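PDB 5C5G: spherulin-4 from Aspergillus clavatus, which is a glycoside hydrolase of the spherulin-4 family, which probably cleaves the fungal exopolysaccharide galactosaminogalactan during its biosynthesis. Local coordinates for residues 23-28 / 239-244. Sequence-based numbering, arbitrary orientation.
With EDO (1,2-ethanediol), chain C.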
ATOM      1  N   TRP A  23     -15.375  -6.587   2.760  1.00 15.09           N
ATOM      2  CA  TRP A  23     -14.026  -6.988   2.397  1.00 13.89           C
ATOM      3  C   TRP A  23     -13.978  -8.354   1.706  1.00 15.22           C
ATOM      4  O   TRP A  23     -12.889  -8.823   1.363  1.00 15.10           O
ATOM      5  CB  TRP A  23     -13.126  -6.956   3.632  1.00 13.44           C
ATOM      6  CG  TRP A  23     -12.803  -5.575   4.110  1.00 13.37           C
ATOM      7  CD1 TRP A  23     -13.220  -4.397   3.574  1.00 14.02           C
ATOM      8  CD2 TRP A  23     -11.975  -5.238   5.223  1.00 12.37           C
ATOM      9  NE1 TRP A  23     -12.693  -3.338   4.285  1.00 13.87           N
ATOM     10  CE2 TRP A  23     -11.927  -3.830   5.304  1.00 12.01           C
ATOM     11  CE3 TRP A  23     -11.265  -5.993   6.161  1.00 14.17           C
ATOM     12  CZ2 TRP A  23     -11.196  -3.162   6.284  1.00 13.50           C
ATOM     13  CZ3 TRP A  23     -10.535  -5.327   7.134  1.00 14.39           C
ATOM     14  CH2 TRP A  23     -10.512  -3.927   7.188  1.00 13.73           C
ATOM     15  N   ASP A  24     -15.141  -8.954   1.460  1.00 15.53           N
ATOM     16  CA  ASP A  24     -15.192 -10.274   0.854  1.00 15.67           C
ATOM     17  C   ASP A  24     -14.449 -10.360  -0.477  1.00 15.56           C
ATOM     18  O   ASP A  24     -13.778 -11.350  -0.724  1.00 15.34           O
ATOM     19  CB  ASP A  24     -16.639 -10.736   0.650  1.00 19.72           C
ATOM     20  CG  ASP A  24     -17.311 -11.218   1.939  1.00 22.68           C
ATOM     21  OD1 ASP A  24     -16.728 -11.103   3.036  1.00 22.63           O
ATOM     22  OD2 ASP A  24     -18.447 -11.722   1.845  1.00 26.42           O
ATOM     23  N   PRO A  25     -14.549  -9.336  -1.340  1.00 14.45           N
ATOM     24  CA  PRO A  25     -13.841  -9.489  -2.620  1.00 15.45           C
ATOM     25  C   PRO A  25     -12.329  -9.566  -2.457  1.00 13.95           C
ATOM     26  O   PRO A  25     -11.654 -10.161  -3.301  1.00 13.59           O
ATOM     27  CB  PRO A  25     -14.237  -8.229  -3.393  1.00 16.45           C
ATOM     28  CG  PRO A  25     -15.556  -7.840  -2.827  1.00 16.78           C
ATOM     29  CD  PRO A  25     -15.428  -8.159  -1.351  1.00 15.61           C
ATOM     30  N   LEU A  26     -11.801  -8.989  -1.385  1.00 12.39           N
ATOM     31  CA  LEU A  26     -10.386  -9.103  -1.096  1.00 11.99           C
ATOM     32  C   LEU A  26     -10.092 -10.472  -0.496  1.00 12.42           C
ATOM     33  O   LEU A  26      -9.152 -11.164  -0.917  1.00 13.00           O
ATOM     34  CB  LEU A  26      -9.915  -7.984  -0.159  1.00 11.75           C
ATOM     35  CG  LEU A  26      -8.483  -8.132   0.354  1.00 11.58           C
ATOM     36  CD1 LEU A  26      -7.474  -8.153  -0.771  1.00 11.90           C
ATOM     37  CD2 LEU A  26      -8.161  -7.011   1.313  1.00 13.22           C
ATOM     38  N   GLU A  27     -10.885 -10.895   0.475  1.00 13.09           N
ATOM     39  CA  GLU A  27     -10.615 -12.183   1.075  1.00 13.92           C
ATOM     40  C   GLU A  27     -10.698 -13.275   0.028  1.00 15.12           C
ATOM     41  O   GLU A  27      -9.928 -14.234   0.062  1.00 15.72           O
ATOM     42  CB  GLU A  27     -11.556 -12.476   2.234  1.00 16.95           C
ATOM     43  CG  GLU A  27     -11.066 -13.654   3.059  1.00 19.91           C
ATOM     44  CD  GLU A  27     -11.944 -13.970   4.230  1.00 22.02           C
ATOM     45  OE1 GLU A  27     -12.887 -13.196   4.512  1.00 24.74           O
ATOM     46  OE2 GLU A  27     -11.684 -15.007   4.865  1.00 23.14           O
ATOM     47  N   ASP A  28     -11.630 -13.132  -0.911  1.00 14.79           N
ATOM     48  CA  ASP A  28     -11.803 -14.151  -1.937  1.00 17.19           C
ATOM     49  C   ASP A  28     -10.545 -14.317  -2.788  1.00 15.50           C
ATOM     50  O   ASP A  28     -10.136 -15.445  -3.056  1.00 16.93           O
ATOM     51  CB  ASP A  28     -13.008 -13.837  -2.814  1.00 19.40           C
ATOM     52  CG  ASP A  28     -14.343 -14.087  -2.101  1.00 30.17           C
ATOM     53  OD1 ASP A  28     -14.364 -14.738  -1.036  1.00 31.34           O
ATOM     54  OD2 ASP A  28     -15.382 -13.637  -2.626  1.00 32.99           O
ATOM     55  N   ALA A 239     -12.189   2.797  -2.246  1.00 11.58           N
ATOM     56  CA  ALA A 239     -13.283   2.479  -1.335  1.00 11.84           C
ATOM     57  C   ALA A 239     -14.263   1.500  -1.941  1.00 12.41           C
ATOM     58  O   ALA A 239     -15.368   1.326  -1.421  1.00 16.09           O
ATOM     59  CB  ALA A 239     -13.992   3.746  -0.895  1.00 14.97           C
ATOM     60  N   GLY A 240     -13.837   0.819  -2.987  1.00 13.64           N
ATOM     61  CA  GLY A 240     -14.644  -0.204  -3.615  1.00 14.72           C
ATOM     62  C   GLY A 240     -13.737  -0.985  -4.536  1.00 12.46           C
ATOM     63  O   GLY A 240     -12.595  -0.594  -4.785  1.00 13.37           O
ATOM     64  N   PHE A 241     -14.260  -2.079  -5.058  1.00 12.19           N
ATOM     65  CA  PHE A 241     -13.523  -2.958  -5.948  1.00 13.15           C
ATOM     66  C   PHE A 241     -13.900  -2.704  -7.387  1.00 11.47           C
ATOM     67  O   PHE A 241     -15.080  -2.608  -7.716  1.00 13.92           O
ATOM     68  CB  PHE A 241     -13.780  -4.412  -5.556  1.00 13.00           C
ATOM     69  CG  PHE A 241     -13.248  -4.746  -4.197  1.00 13.30           C
ATOM     70  CD1 PHE A 241     -14.016  -4.546  -3.067  1.00 14.66           C
ATOM     71  CD2 PHE A 241     -11.956  -5.181  -4.040  1.00 12.71           C
ATOM     72  CE1 PHE A 241     -13.493  -4.808  -1.802  1.00 15.49           C
ATOM     73  CE2 PHE A 241     -11.438  -5.442  -2.791  1.00 14.91           C
ATOM     74  CZ  PHE A 241     -12.210  -5.263  -1.674  1.00 14.51           C
ATOM     75  N   GLY A 242     -12.894  -2.600  -8.247  1.00 11.69           N
ATOM     76  CA  GLY A 242     -13.132  -2.364  -9.653  1.00 12.45           C
ATOM     77  C   GLY A 242     -13.741  -3.565 -10.335  1.00 13.73           C
ATOM     78  O   GLY A 242     -13.660  -4.699  -9.847  1.00 13.43           O
ATOM     79  N   GLY A 243     -14.331  -3.321 -11.496  1.00 13.43           N
ATOM     80  CA  GLY A 243     -14.997  -4.370 -12.233  1.00 14.85           C
ATOM     81  C   GLY A 243     -14.109  -5.484 -12.742  1.00 15.37           C
ATOM     82  O   GLY A 243     -14.627  -6.535 -13.115  1.00 17.12           O
ATOM     83  N   GLN A 244     -12.797  -5.264 -12.763  1.00 12.33           N
ATOM     84  CA  GLN A 244     -11.848  -6.287 -13.206  1.00 12.99           C
ATOM     85  C   GLN A 244     -10.854  -6.634 -12.107  1.00 12.07           C
ATOM     86  O   GLN A 244      -9.742  -7.058 -12.369  1.00 12.07           O
ATOM     87  CB  GLN A 244     -11.132  -5.829 -14.477  1.00 13.72           C
ATOM     88  CG  GLN A 244     -12.112  -5.745 -15.648  1.00 17.43           C
ATOM     89  CD  GLN A 244     -11.480  -5.240 -16.914  1.00 18.68           C
ATOM     90  OE1 GLN A 244     -10.537  -5.839 -17.430  1.00 18.54           O
ATOM     91  NE2 GLN A 244     -11.982  -4.118 -17.414  1.00 19.81           N
TER
HETATM   92  C1  EDO C 402      -8.932  -1.389  -2.494  1.00 22.29           C
HETATM   93  O1  EDO C 402     -10.015  -0.517  -2.177  1.00 22.98           O
HETATM   94  C2  EDO C 402      -9.525  -2.614  -3.168  1.00 25.17           C
HETATM   95  O2  EDO C 402     -10.015  -2.263  -4.462  1.00 18.00           O
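Pro25, in the first turn of helix 24-32, faces Phe241 in the irregular segment 239-244; their CA atoms, the nearest across the contact, are 7.3 Å apart, and no hydrogen bond joins the two segments. The contact is carried by a CH-pi interaction: Pro25 CB sits 3.6 Å from the centroid of the Phe241 ring, only 7° off the ring normal, while Pro25 CG lies over the ring's border, 3.6 Å from Phe241 CD1. Proline suits the first turn, which needs no amide hydrogen here, and Phe241 supplies a flat apolar face broad enough for its stiff ring. Phe241 reaches it with CG anti to its own carbonyl carbon (chi1 -65°). Phe241 CZ meets Leu26 obliquely, 3.8 Å from its backbone N and 3.9 Å from its CB. Apolar and buried, Leu26 turns its branch away from the ring, CG anti to the backbone N (chi1 172°), and packs on Leu14, Val40 and Leu65. An ethanediol, probably from the crystallisation liquor, lies obliquely beside the ring, its C2 3.4 Å from Phe241 CE2, and its O2 donates a hydrogen bond to Gly240 O (3.1 Å). Trp245 also meets the phenyl ring and donates its indole N-H to Pro25 O, tying helix 245-252 to helix 24-32. The contact thus joins the barrel's first helix, following strand 9-13, to the loop between the last strand, 227-230, and the C-terminal helix 245-252.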